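Local coordinates for protein interleukin-2 receptor subunit beta (Mus musculus, PDB 6DG5) that probably serves as the beta subunit of the interleukin-2 receptor, transducing mitogenic signals of the cytokine and taking part in its endocytosis, at residues Gln182-Ala187 with Gly193-Trp198. Sequence-based numbering, arbitrary orientation.
Sequences QVRVKA and GTWSPW. With MAN (alpha-D-mannopyranose), chain E; FUC (alpha-L-fucopyranose), chain C.
The guanidinium of R184 lies sandwiched between two indoles, W195 over one face and W198 over the opposite one, its plane within about 7° of both rings. W195 is itself covered on both faces: R184 stacks on one, with CZ 3.9 Å from the centroid of the five-membered ring, and on the other the aliphatic chain of K186 sets CD 3.6 Å from that same centroid. This alternation of tryptophans and basic side chains is the cation-pi array of the WSXWS motif, a signature of type I cytokine receptors, formed here in the fibronectin type-III domain of the receptor's extracellular part, between strand 178-187 and the segment 193-198, which runs back beside it. K186 bends at its third torsion (chi3 98°) and again at the fourth, bringing NZ over the six-membered ring of W195 in a further cation-pi contact, with a long, weak ion pair to E141. R184 CD sits 3.5 Å from the centroid of the six-membered ring of W198, almost on the ring normal, and V183 N lies at that indole's edge; R145 adds another cation-pi contact to W198. Replacing the W195 indole with an alanine methyl is likely to strip one face of the R184 guanidinium, still held by W198 and E143, and to leave the K186 chain without the ring it lies on. Beyond the stack, NH2 of R184 forms a salt bridge with E143 on the neighbouring strand 140-148, which helps fix its rotation. The segment 193-198 borders the protein's own N-linked glycan, whose mannose O4 donates a hydrogen bond to W198 O. Next to the array S196 faces the strand and joins the two backbones: its N donates to V185 O, while its OG accepts a nearly straight bond from V185 N, 2.8 Å long with 165° at the hydrogen.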
# COMPACT_ATOMS: atom_id res chain seq x y z
N GLN B 182 0.46 -25.82 3.85
CA GLN B 182 -0.53 -25.02 3.16
C GLN B 182 -0.35 -23.56 3.56
O GLN B 182 -0.00 -23.26 4.71
CB GLN B 182 -1.96 -25.46 3.48
CG GLN B 182 -2.34 -26.82 2.94
CD GLN B 182 -3.80 -27.15 3.20
OE1 GLN B 182 -4.23 -27.23 4.35
NE2 GLN B 182 -4.57 -27.33 2.13
N VAL B 183 -0.61 -22.65 2.62
CA VAL B 183 -0.47 -21.22 2.84
C VAL B 183 -1.77 -20.53 2.43
O VAL B 183 -2.53 -21.04 1.60
CB VAL B 183 0.73 -20.63 2.06
CG1 VAL B 183 1.17 -19.31 2.66
CG2 VAL B 183 1.89 -21.62 2.04
N ARG B 184 -2.02 -19.37 3.04
CA ARG B 184 -3.18 -18.55 2.69
C ARG B 184 -2.82 -17.08 2.85
O ARG B 184 -1.82 -16.73 3.49
CB ARG B 184 -4.40 -18.91 3.54
CG ARG B 184 -4.19 -18.82 5.03
CD ARG B 184 -5.45 -19.25 5.77
NE ARG B 184 -5.38 -18.96 7.20
CZ ARG B 184 -6.40 -19.13 8.04
NH1 ARG B 184 -7.56 -19.57 7.58
NH2 ARG B 184 -6.26 -18.84 9.32
N VAL B 185 -3.66 -16.22 2.26
CA VAL B 185 -3.33 -14.81 2.09
C VAL B 185 -4.52 -13.94 2.49
O VAL B 185 -5.68 -14.36 2.41
CB VAL B 185 -2.89 -14.53 0.63
CG1 VAL B 185 -4.04 -14.78 -0.34
CG2 VAL B 185 -2.35 -13.11 0.47
N LYS B 186 -4.22 -12.71 2.92
CA LYS B 186 -5.23 -11.75 3.35
C LYS B 186 -4.64 -10.35 3.27
O LYS B 186 -3.42 -10.17 3.25
CB LYS B 186 -5.71 -12.06 4.78
CG LYS B 186 -7.01 -11.38 5.19
CD LYS B 186 -7.50 -11.89 6.54
CE LYS B 186 -7.10 -10.96 7.68
NZ LYS B 186 -5.68 -10.50 7.59
N ALA B 187 -5.53 -9.35 3.22
CA ALA B 187 -5.15 -7.94 3.20
C ALA B 187 -5.87 -7.23 4.34
O ALA B 187 -7.10 -7.08 4.31
CB ALA B 187 -5.47 -7.29 1.86
N GLY B 193 -12.37 -8.10 5.72
CA GLY B 193 -12.34 -9.27 4.87
C GLY B 193 -11.87 -10.52 5.61
O GLY B 193 -11.34 -10.46 6.72
N THR B 194 -12.06 -11.66 4.95
CA THR B 194 -11.74 -12.96 5.52
C THR B 194 -10.52 -13.57 4.84
O THR B 194 -10.05 -13.09 3.81
CB THR B 194 -12.94 -13.91 5.40
OG1 THR B 194 -13.38 -13.95 4.04
CG2 THR B 194 -14.08 -13.43 6.29
N TRP B 195 -10.02 -14.65 5.43
CA TRP B 195 -8.84 -15.32 4.90
C TRP B 195 -9.16 -16.05 3.60
O TRP B 195 -10.29 -16.49 3.37
CB TRP B 195 -8.29 -16.32 5.92
CG TRP B 195 -7.39 -15.71 6.95
CD1 TRP B 195 -7.71 -15.41 8.24
CD2 TRP B 195 -6.02 -15.34 6.77
NE1 TRP B 195 -6.62 -14.87 8.88
CE2 TRP B 195 -5.57 -14.81 8.00
CE3 TRP B 195 -5.13 -15.39 5.69
CZ2 TRP B 195 -4.27 -14.35 8.18
CZ3 TRP B 195 -3.84 -14.93 5.87
CH2 TRP B 195 -3.42 -14.42 7.11
N SER B 196 -8.15 -16.17 2.75
CA SER B 196 -8.28 -16.96 1.54
C SER B 196 -8.19 -18.44 1.88
O SER B 196 -7.64 -18.82 2.91
CB SER B 196 -7.17 -16.59 0.55
OG SER B 196 -5.95 -17.21 0.89
N PRO B 197 -8.74 -19.30 1.02
CA PRO B 197 -8.62 -20.74 1.26
C PRO B 197 -7.17 -21.19 1.26
O PRO B 197 -6.29 -20.54 0.70
CB PRO B 197 -9.40 -21.37 0.10
CG PRO B 197 -10.34 -20.30 -0.33
CD PRO B 197 -9.60 -19.01 -0.13
N TRP B 198 -6.93 -22.32 1.92
CA TRP B 198 -5.58 -22.86 2.00
C TRP B 198 -5.10 -23.30 0.63
O TRP B 198 -5.88 -23.80 -0.19
CB TRP B 198 -5.53 -24.03 2.98
CG TRP B 198 -5.69 -23.62 4.41
CD1 TRP B 198 -6.80 -23.78 5.19
CD2 TRP B 198 -4.70 -23.00 5.24
NE1 TRP B 198 -6.57 -23.29 6.45
CE2 TRP B 198 -5.29 -22.81 6.51
CE3 TRP B 198 -3.39 -22.59 5.03
CZ2 TRP B 198 -4.60 -22.22 7.56
CZ3 TRP B 198 -2.70 -22.00 6.08
CH2 TRP B 198 -3.31 -21.83 7.33
C1 MAN E . -8.24 -28.50 -3.44
C2 MAN E . -7.55 -29.20 -2.23
C3 MAN E . -7.63 -28.32 -0.99
C4 MAN E . -7.07 -26.92 -1.28
C5 MAN E . -7.81 -26.29 -2.46
C6 MAN E . -7.21 -24.95 -2.87
O2 MAN E . -6.15 -29.40 -2.47
O3 MAN E . -6.96 -28.91 0.12
O4 MAN E . -7.23 -26.10 -0.13
O5 MAN E . -7.75 -27.17 -3.62
O6 MAN E . -8.07 -24.35 -3.83
C1 FUC C . -13.76 -18.25 -4.96
C2 FUC C . -12.99 -16.99 -4.50
C3 FUC C . -12.04 -17.30 -3.33
C4 FUC C . -11.71 -18.80 -3.22
C5 FUC C . -13.02 -19.62 -3.09
C6 FUC C . -12.87 -21.08 -3.50
O2 FUC C . -13.86 -15.92 -4.15
O3 FUC C . -10.82 -16.59 -3.51
O4 FUC C . -10.94 -19.25 -4.33
O5 FUC C . -14.11 -19.07 -3.86
O HOH W 1 -7.99 -13.02 1.58